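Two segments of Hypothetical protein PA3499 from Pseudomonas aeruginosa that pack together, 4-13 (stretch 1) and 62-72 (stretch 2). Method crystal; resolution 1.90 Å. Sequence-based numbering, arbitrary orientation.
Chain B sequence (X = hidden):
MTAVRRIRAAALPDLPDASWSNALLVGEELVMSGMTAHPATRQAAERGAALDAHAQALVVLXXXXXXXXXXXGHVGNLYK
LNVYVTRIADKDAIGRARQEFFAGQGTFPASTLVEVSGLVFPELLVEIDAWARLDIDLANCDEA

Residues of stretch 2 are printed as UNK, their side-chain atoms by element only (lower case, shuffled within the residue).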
# COMPACT_ATOMS: atom_id res chain seq x y z
N VAL B 4 1.09 14.20 16.41
CA VAL B 4 2.10 13.45 15.68
C VAL B 4 3.47 13.74 16.27
O VAL B 4 3.81 14.90 16.53
CB VAL B 4 2.07 13.66 14.14
CG1 VAL B 4 1.66 15.03 13.78
CG2 VAL B 4 3.41 13.33 13.51
N ARG B 5 4.24 12.68 16.53
CA ARG B 5 5.63 12.84 16.92
C ARG B 5 6.54 11.97 16.10
O ARG B 5 6.27 10.78 15.83
CB ARG B 5 5.86 12.69 18.44
CG ARG B 5 6.08 11.32 19.00
CD ARG B 5 6.61 11.38 20.45
NE ARG B 5 7.09 10.05 20.89
CZ ARG B 5 6.34 9.11 21.47
NH1 ARG B 5 6.89 7.93 21.81
NH2 ARG B 5 5.05 9.32 21.72
N ARG B 6 7.63 12.58 15.68
CA ARG B 6 8.61 11.91 14.90
C ARG B 6 9.35 10.94 15.80
O ARG B 6 9.80 11.30 16.88
CB ARG B 6 9.57 12.92 14.30
CG ARG B 6 9.82 12.66 12.88
CD ARG B 6 10.87 11.69 12.73
NE ARG B 6 11.50 11.75 11.43
CZ ARG B 6 12.20 12.77 10.98
NH1 ARG B 6 12.32 13.88 11.70
NH2 ARG B 6 12.78 12.70 9.78
N ILE B 7 9.46 9.69 15.36
CA ILE B 7 10.09 8.66 16.16
C ILE B 7 11.46 8.42 15.59
O ILE B 7 11.59 8.11 14.41
CB ILE B 7 9.31 7.33 16.12
CG1 ILE B 7 7.92 7.53 16.74
CG2 ILE B 7 10.08 6.22 16.85
CD1 ILE B 7 7.96 7.95 18.18
N ARG B 8 12.47 8.59 16.42
CA ARG B 8 13.85 8.37 16.00
C ARG B 8 14.49 7.17 16.69
O ARG B 8 14.71 7.19 17.91
CB ARG B 8 14.66 9.61 16.30
CG ARG B 8 14.10 10.81 15.62
CD ARG B 8 14.86 12.02 16.04
NE ARG B 8 14.36 13.26 15.46
CZ ARG B 8 14.48 13.61 14.18
NH1 ARG B 8 14.03 14.79 13.79
NH2 ARG B 8 15.04 12.79 13.29
N ALA B 9 14.79 6.15 15.90
CA ALA B 9 15.58 5.00 16.34
C ALA B 9 17.07 5.28 16.03
O ALA B 9 17.42 5.64 14.90
CB ALA B 9 15.10 3.74 15.64
N ALA B 10 17.94 5.10 17.02
CA ALA B 10 19.38 5.41 16.86
C ALA B 10 20.04 4.68 15.69
O ALA B 10 20.84 5.27 14.95
CB ALA B 10 20.13 5.07 18.12
N ALA B 11 19.69 3.40 15.53
CA ALA B 11 20.25 2.56 14.47
C ALA B 11 19.73 2.95 13.08
O ALA B 11 20.26 2.45 12.07
CB ALA B 11 19.94 1.11 14.75
N LEU B 12 18.73 3.82 13.04
CA LEU B 12 18.09 4.21 11.80
C LEU B 12 18.00 5.71 11.72
O LEU B 12 16.90 6.27 11.78
CB LEU B 12 16.69 3.60 11.71
CG LEU B 12 16.72 2.08 11.66
CD1 LEU B 12 15.32 1.55 11.60
CD2 LEU B 12 17.54 1.63 10.46
N PRO B 13 19.15 6.37 11.56
CA PRO B 13 19.11 7.81 11.58
C PRO B 13 18.32 8.32 10.39
O PRO B 13 18.49 7.85 9.27
CB PRO B 13 20.58 8.22 11.44
CG PRO B 13 21.26 7.03 10.81
CD PRO B 13 20.51 5.85 11.32
N UNK B 62 14.03 -6.76 11.65
CA UNK B 62 14.78 -6.15 12.77
C UNK B 62 14.73 -4.63 12.79
O UNK B 62 14.65 -4.02 13.85
N UNK B 63 14.79 -4.00 11.61
CA UNK B 63 14.64 -2.55 11.52
C UNK B 63 13.24 -2.08 11.96
O UNK B 63 13.11 -1.15 12.76
c UNK B 63 16.47 -2.17 9.81
c UNK B 63 16.86 -1.53 8.48
n UNK B 63 18.75 -1.11 7.02
c UNK B 63 14.98 -2.05 10.11
c UNK B 63 18.36 -1.69 8.26
N UNK B 64 12.22 -2.75 11.44
CA UNK B 64 10.84 -2.50 11.87
C UNK B 64 10.72 -2.60 13.40
O UNK B 64 10.15 -1.73 14.04
c UNK B 64 9.88 -3.18 9.65
c UNK B 64 9.87 -3.47 11.17
c UNK B 64 8.45 -3.34 11.77
N UNK B 65 11.30 -3.65 13.98
CA UNK B 65 11.29 -3.81 15.43
C UNK B 65 12.00 -2.68 16.18
O UNK B 65 11.54 -2.26 17.26
c UNK B 65 13.28 -7.18 18.51
c UNK B 65 12.23 -6.87 17.49
n UNK B 65 12.93 -6.75 19.84
c UNK B 65 11.90 -5.15 15.79
c UNK B 65 12.05 -5.40 17.26
N UNK B 66 13.11 -2.20 15.62
CA UNK B 66 13.83 -1.07 16.17
C UNK B 66 12.95 0.17 16.19
O UNK B 66 12.90 0.88 17.20
c UNK B 66 15.16 -0.81 15.39
N UNK B 67 12.22 0.41 15.11
CA UNK B 67 11.30 1.55 15.05
C UNK B 67 10.18 1.39 16.09
O UNK B 67 9.88 2.33 16.83
c UNK B 67 11.06 2.00 11.15
c UNK B 67 10.72 1.74 13.65
c UNK B 67 12.33 3.48 12.78
c UNK B 67 11.71 2.12 12.55
N UNK B 68 9.59 0.20 16.14
CA UNK B 68 8.53 -0.10 17.12
C UNK B 68 9.00 0.16 18.54
O UNK B 68 8.29 0.80 19.33
c UNK B 68 5.74 -1.28 16.03
c UNK B 68 8.06 -1.55 17.00
c UNK B 68 7.15 -1.87 15.81
c UNK B 68 7.11 -3.39 15.53
N UNK B 69 10.17 -0.36 18.87
CA UNK B 69 10.78 -0.15 20.19
C UNK B 69 11.10 1.30 20.49
O UNK B 69 10.90 1.76 21.61
o UNK B 69 12.35 -4.69 21.00
c UNK B 69 11.56 -2.51 20.50
c UNK B 69 12.68 -3.51 20.71
o UNK B 69 13.86 -3.14 20.57
c UNK B 69 12.01 -1.06 20.37
N UNK B 70 11.54 2.05 19.48
CA UNK B 70 11.80 3.46 19.66
C UNK B 70 10.52 4.21 20.05
O UNK B 70 10.59 5.21 20.76
c UNK B 70 12.44 4.07 18.41
N UNK B 71 9.38 3.70 19.62
CA UNK B 71 8.07 4.28 19.95
C UNK B 71 7.43 3.67 21.21
O UNK B 71 6.31 4.03 21.57
c UNK B 71 7.12 4.13 18.75
N UNK B 72 8.13 2.75 21.87
CA UNK B 72 7.61 2.06 23.05
C UNK B 72 6.70 0.88 22.74
O UNK B 72 5.94 0.45 23.61

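Position 62 carries no atom beyond its backbone, and nothing of stretch 1 comes near it; a residue without a side chain is glycine, Gly62. Its O accepts a hydrogen bond from N of position 66 at 3.0 Å, an i to i+4 bond of the helix that enters the stretch from earlier in the chain and runs to position 70.

Position 63 has four carbons in a row ending in nitrogen, and the carbon part of this chain passes the side chain of Leu12; the pattern is the signature of lysine. Lys63 leaves the helix sideways to stretch 1 and runs extended, chi2 to chi4 all t, so that Lys63 CD lies 3.8 Å from Leu12 CD2. Its NZ is hydrogen-bonded elsewhere in the structure.

Position 64 shows three carbons, one carrying the other two, which is valine. The CA-to-CB bond of Val64 points away from stretch 1, and its side chain makes no contact there.

At position 65 a chain of four carbons again ends in nitrogen, giving Lys65, out of reach of the other stretch.

Position 66 has a single side-chain carbon, its CB, which points toward stretch 1 and stands 4.5 Å from Leu12 CD1, while O of position 66 is 3.9 Å from Ala9 CB; one carbon means alanine, Ala66.

Position 67 has four carbons, forked at the second, and the forked end reaches Ala9 and Leu12. Since the first carbon bears one further carbon and the next bears two, this is leucine rather than isoleucine. The CA-to-CB bond of Leu67 is directed sideways, but the end of the side chain comes nearer: CD2 lies 3.7 Å from Leu12 CD1 and 4.0 Å from Ala9 CB.

Position 68 repeats this forked pattern, so it is also leucine; Leu68, however, points away and makes no contact.

Position 69 has three carbons, the third carrying two oxygens: glutamate. Glu69 also points away from stretch 1, and its OE2 forms a salt bridge with Lys65 NZ one turn earlier, at a very short 2.4 Å.

Position 70 has one side-chain carbon, its CB, 3.6 Å from Ile7 CG2 and 3.9 Å from Ala9 CB; it is alanine, Ala70. The CA atoms of Ala9 and Ala70 are just 5.3 Å apart.

Position 71 likewise has one carbon, its CB, 4.0 Å from Ile7 CD1, and its O lies 4.0 Å from Arg5 NH1, too far for a hydrogen bond; it is Ala71.

Position 72 has no side-chain atom: Gly72. Its phi of 83° favours glycine, and its N bonds to Glu69 O at 3.0 Å in a Schellman motif that closes the helix.

The contact is apolar packing, with no hydrogen bond or salt bridge across the stretches and 428 Å² buried in total. Ile7 and Ala9 both point toward the helix, whereas Arg8 between them points away. A type I turn from Ala9 to Leu12, closed by Leu12 N to Ala9 O at 2.9 Å, then brings Leu12 back against the helix beside Lys63 and Leu67. The small side chains of Ala66 and Ala70 accompany the close approach of Ala9, while Leu67 touches both Ala9 and Leu12.

Stretch 2 (62-72) GKVKALLEAAG
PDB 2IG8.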